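Side-chain contacts in xylulokinase (PDB 5VM1), which probably catalyses the ATP-dependent phosphorylation of D-xylulose to D-xylulose 5-phosphate, as a member of the FGGY family of carbohydrate kinases: residues G12-T17 against F431-G436; A22-I25 against P31-A34. All coordinates share one frame; numbering follows the deposited sequence.

Contact 1: G12-T17 against F431-G436; sequences GLDLGT and FGAAFG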
loop_
_atom_site.group_PDB
_atom_site.type_symbol
_atom_site.label_atom_id
_atom_site.label_comp_id
_atom_site.label_asym_id
_atom_site.label_seq_id
_atom_site.Cartn_x
_atom_site.Cartn_y
_atom_site.Cartn_z
ATOM N N GLY A 12 -15.421 -5.504 -7.585
ATOM C CA GLY A 12 -14.369 -4.701 -6.974
ATOM C C GLY A 12 -13.644 -3.893 -8.035
ATOM O O GLY A 12 -13.321 -4.417 -9.102
ATOM N N LEU A 13 -13.403 -2.608 -7.740
ATOM C CA LEU A 13 -12.683 -1.703 -8.638
ATOM C C LEU A 13 -11.431 -1.215 -7.924
ATOM O O LEU A 13 -11.527 -0.474 -6.941
ATOM C CB LEU A 13 -13.534 -0.511 -9.064
ATOM C CG LEU A 13 -14.810 -0.887 -9.796
ATOM C CD1 LEU A 13 -15.687 0.346 -10.068
ATOM C CD2 LEU A 13 -14.461 -1.648 -11.045
ATOM N N ASP A 14 -10.257 -1.606 -8.436
ATOM C CA ASP A 14 -8.976 -1.126 -7.922
ATOM C C ASP A 14 -8.438 -0.076 -8.880
ATOM O O ASP A 14 -8.049 -0.388 -10.009
ATOM C CB ASP A 14 -7.958 -2.255 -7.741
ATOM C CG ASP A 14 -6.692 -1.788 -7.006
ATOM O OD1 ASP A 14 -6.770 -0.780 -6.264
ATOM O OD2 ASP A 14 -5.622 -2.403 -7.177
ATOM N N LEU A 15 -8.391 1.157 -8.416
ATOM C CA LEU A 15 -7.795 2.253 -9.174
ATOM C C LEU A 15 -6.319 2.345 -8.747
ATOM O O LEU A 15 -5.963 2.939 -7.720
ATOM C CB LEU A 15 -8.610 3.522 -8.942
ATOM C CG LEU A 15 -8.074 4.905 -9.274
ATOM C CD1 LEU A 15 -7.526 4.856 -10.657
ATOM C CD2 LEU A 15 -9.205 5.955 -9.131
ATOM N N GLY A 16 -5.447 1.694 -9.501
ATOM C CA GLY A 16 -4.036 1.750 -9.196
ATOM C C GLY A 16 -3.364 2.873 -9.954
ATOM O O GLY A 16 -3.970 3.604 -10.740
ATOM N N THR A 17 -2.068 2.997 -9.733
ATOM C CA THR A 17 -1.375 4.054 -10.440
ATOM C C THR A 17 -1.162 3.669 -11.907
ATOM O O THR A 17 -1.260 4.529 -12.791
ATOM C CB THR A 17 -0.100 4.417 -9.669
ATOM O OG1 THR A 17 0.920 4.833 -10.573
ATOM C CG2 THR A 17 0.374 3.264 -8.795
ATOM N N PHE A 431 -5.585 -12.173 -4.781
ATOM C CA PHE A 431 -6.037 -11.878 -3.436
ATOM C C PHE A 431 -5.524 -10.511 -3.018
ATOM O O PHE A 431 -5.229 -10.273 -1.846
ATOM C CB PHE A 431 -5.588 -12.968 -2.458
ATOM C CG PHE A 431 -5.981 -14.364 -2.882
ATOM C CD1 PHE A 431 -7.328 -14.727 -2.931
ATOM C CD2 PHE A 431 -5.037 -15.294 -3.239
ATOM C CE1 PHE A 431 -7.725 -15.992 -3.323
ATOM C CE2 PHE A 431 -5.425 -16.586 -3.630
ATOM C CZ PHE A 431 -6.769 -16.932 -3.667
ATOM N N GLY A 432 -5.412 -9.622 -3.997
ATOM C CA GLY A 432 -4.886 -8.286 -3.828
ATOM C C GLY A 432 -5.946 -7.235 -3.576
ATOM O O GLY A 432 -7.027 -7.516 -3.034
ATOM N N ALA A 433 -5.613 -5.997 -3.984
ATOM C CA ALA A 433 -6.474 -4.851 -3.733
ATOM C C ALA A 433 -7.850 -5.016 -4.383
ATOM O O ALA A 433 -8.882 -4.756 -3.747
ATOM C CB ALA A 433 -5.796 -3.583 -4.252
ATOM N N ALA A 434 -7.897 -5.481 -5.632
ATOM C CA ALA A 434 -9.191 -5.628 -6.298
ATOM C C ALA A 434 -10.029 -6.709 -5.644
ATOM O O ALA A 434 -11.259 -6.612 -5.618
ATOM C CB ALA A 434 -9.007 -5.910 -7.788
ATOM N N PHE A 435 -9.403 -7.763 -5.134
ATOM C CA PHE A 435 -10.199 -8.771 -4.451
ATOM C C PHE A 435 -10.686 -8.264 -3.095
ATOM O O PHE A 435 -11.821 -8.543 -2.698
ATOM C CB PHE A 435 -9.407 -10.062 -4.319
ATOM C CG PHE A 435 -10.142 -11.147 -3.636
ATOM C CD1 PHE A 435 -11.289 -11.675 -4.197
ATOM C CD2 PHE A 435 -9.664 -11.688 -2.450
ATOM C CE1 PHE A 435 -11.974 -12.699 -3.571
ATOM C CE2 PHE A 435 -10.348 -12.714 -1.817
ATOM C CZ PHE A 435 -11.500 -13.216 -2.382
ATOM N N GLY A 436 -9.853 -7.503 -2.380
ATOM C CA GLY A 436 -10.313 -6.899 -1.141
ATOM C C GLY A 436 -11.454 -5.931 -1.372
ATOM O O GLY A 436 -12.398 -5.852 -0.575
#

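Contact 2: A22-I25 against P31-A34; sequences ALLI and PVGA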
loop_
_atom_site.group_PDB
_atom_site.type_symbol
_atom_site.label_atom_id
_atom_site.label_comp_id
_atom_site.label_asym_id
_atom_site.label_seq_id
_atom_site.Cartn_x
_atom_site.Cartn_y
_atom_site.Cartn_z
ATOM N N ALA A 22 -10.871 -4.417 -12.583
ATOM C CA ALA A 22 -12.258 -4.711 -12.249
ATOM C C ALA A 22 -12.379 -6.203 -12.002
ATOM O O ALA A 22 -12.036 -7.003 -12.872
ATOM C CB ALA A 22 -13.200 -4.275 -13.362
ATOM N N LEU A 23 -12.902 -6.579 -10.845
ATOM C CA LEU A 23 -12.941 -7.976 -10.452
ATOM C C LEU A 23 -14.355 -8.321 -10.032
ATOM O O LEU A 23 -14.934 -7.642 -9.174
ATOM C CB LEU A 23 -11.974 -8.256 -9.304
ATOM C CG LEU A 23 -11.849 -9.711 -8.886
ATOM C CD1 LEU A 23 -11.316 -10.533 -10.015
ATOM C CD2 LEU A 23 -10.942 -9.808 -7.702
ATOM N N LEU A 24 -14.892 -9.393 -10.605
ATOM C CA LEU A 24 -16.254 -9.811 -10.326
ATOM C C LEU A 24 -16.218 -11.166 -9.651
ATOM O O LEU A 24 -15.606 -12.105 -10.169
ATOM C CB LEU A 24 -17.093 -9.861 -11.605
ATOM C CG LEU A 24 -18.573 -10.180 -11.423
ATOM C CD1 LEU A 24 -19.285 -9.119 -10.597
ATOM C CD2 LEU A 24 -19.190 -10.288 -12.793
ATOM N N ILE A 25 -16.903 -11.261 -8.514
ATOM C CA ILE A 25 -16.934 -12.467 -7.705
ATOM C C ILE A 25 -18.379 -12.787 -7.334
ATOM O O ILE A 25 -19.252 -11.917 -7.307
ATOM C CB ILE A 25 -16.081 -12.326 -6.420
ATOM C CG1 ILE A 25 -16.692 -11.254 -5.505
ATOM C CG2 ILE A 25 -14.593 -12.063 -6.758
ATOM C CD1 ILE A 25 -16.143 -11.264 -4.123
ATOM N N PRO A 31 -13.638 -16.020 -8.253
ATOM C CA PRO A 31 -13.591 -15.025 -9.320
ATOM C C PRO A 31 -14.427 -15.511 -10.485
ATOM O O PRO A 31 -14.455 -16.699 -10.807
ATOM C CB PRO A 31 -12.097 -14.938 -9.666
ATOM C CG PRO A 31 -11.525 -16.256 -9.230
ATOM C CD PRO A 31 -12.336 -16.678 -8.032
ATOM N N VAL A 32 -15.100 -14.566 -11.125
ATOM C CA VAL A 32 -15.970 -14.839 -12.253
ATOM C C VAL A 32 -15.390 -14.251 -13.526
ATOM O O VAL A 32 -15.464 -14.862 -14.591
ATOM C CB VAL A 32 -17.391 -14.275 -11.984
ATOM C CG1 VAL A 32 -18.184 -14.165 -13.259
ATOM C CG2 VAL A 32 -18.151 -15.092 -10.936
ATOM N N GLY A 33 -14.765 -13.087 -13.408
ATOM C CA GLY A 33 -14.080 -12.456 -14.515
ATOM C C GLY A 33 -13.373 -11.220 -14.007
ATOM O O GLY A 33 -13.654 -10.725 -12.909
ATOM N N ALA A 34 -12.458 -10.725 -14.833
ATOM C CA ALA A 34 -11.669 -9.555 -14.485
ATOM C C ALA A 34 -11.293 -8.824 -15.759
ATOM O O ALA A 34 -11.137 -9.437 -16.813
ATOM C CB ALA A 34 -10.402 -9.930 -13.721
#

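Contact 1: G12-T17 against F431-G436
The carboxylate of Asp14 lies across the first turn of helix 433-446, with the methyl group of Ala433 set over one of its flat faces. Ala433 CB is 3.2 Å from Asp14 OD2, 3.4 Å from Asp14 CG and 3.6 Å from Asp14 OD1, so it rests on the group as a whole and does not meet a single oxygen head-on. The aspartate reaches this place because its CB is directed at the helix and its CG swings away from its own backbone N (chi1 -171°), carrying the carboxylate past Ala434 to Ala433. The stem of the side chain then meets the second alanine, Asp14 CB lying 3.8 Å from Ala434 CB. Alanine suits both positions: each methyl fills the gap between helix and strand while keeping the two backbones close, with the nearest pair of CA atoms, those of Asp14 and Ala434, 4.8 Å apart. Gly12 extends the fit along the strand. It faces the helix with hydrogen in place of a side chain, and its CA comes within 3.9 Å of Ala434 O.

The segments therefore meet by van der Waals contact, and the polar end of the aspartate is held from elsewhere: Asp14 OD1 is hydrogen-bonded to Ser84 OG on the neighbouring strand 78-85. Gly432 occupies the N-cap position of the helix. Ala433 also lies near Asp243, the predicted proton acceptor, while Asp14 is itself predicted to be important for activity. A strand whose last residues, Asp14 and Leu15, run into a Gly-Thr turn is consistent with the first phosphate loop of the actin-like ATPase fold; here the start of a helix from the C-terminal half of the sequence lies beside that probable site.

Contact 2: A22-I25 against P31-A34
Leu24 O receives two backbone N-H groups from the facing strand, a strong one from Val32 and a weak one from Gly33. The Val32 N to Leu24 O bond is 2.7 Å long. It is fairly straight, with 154° at the hydrogen, and its donor is tilted 15° from the carbonyl plane. Gly33 N stands farther off, 3.5 Å from the same Leu24 O. Two residues facing one make this a classic beta bulge, and the backbone of Val32, with a helix-like psi, supplies the kink. The bulge is completed by the return bond from Leu24 N to Gly33 O, 2.9 Å; regular pairing goes on from there to Leu23 with Ala34.

Because of the bulge, Val32 lies beside Leu24 and points the same way, Val32 CG1 coming 4.0 Å from Leu24 CD2. The branched valine and the long leucine form a greasy patch that also meets Met9 on strand 9-15, and Leu24 goes on to Leu67 of helix 53-70. On the other face Leu23 throws its CG away from its own backbone N (chi1 -175°), bringing CD1 over the facing strand, 3.9 Å from Ala34 CB. This leucine also packs on Ala434 and Phe435 of helix 433-446, and the single methyl of Ala34 sits against its CD1 branch on the edge strand. Ile25 CG2 rests 4.0 Å from Pro31 CA. Proline fits there since a non-hydrogen-bonded pair needs no N-H from it.

Strand 31-38 is the outermost of its sheet in this chain. Its hold on strand 19-26 combines directional backbone bonds with apolar contacts on both faces. The chemistry implies a hairpin whose amides set the pairing, with a register shift of one residue at the bulge, and whose leucines join it to the hydrophobic layers beside the sheet.

From the N terminus the chain runs along strand 9-15, turns back along strand 19-26 and reverses again into strand 31-38. Contact 2 closes this second turn, a short hairpin loop of four residues. Contact 1 closes a far longer loop, of more than four hundred residues, bringing helix 433-446 back onto the first strand; contact 2 is nested inside it. The two meet where strands 9-15 and 19-26 pair: Leu23 O probably accepts a hydrogen bond from Gly12 N, and Leu13 packs on Ala22. Together they tie the edge strand 31-38, strands 19-26 and 9-15 and the returning helix into one layered unit.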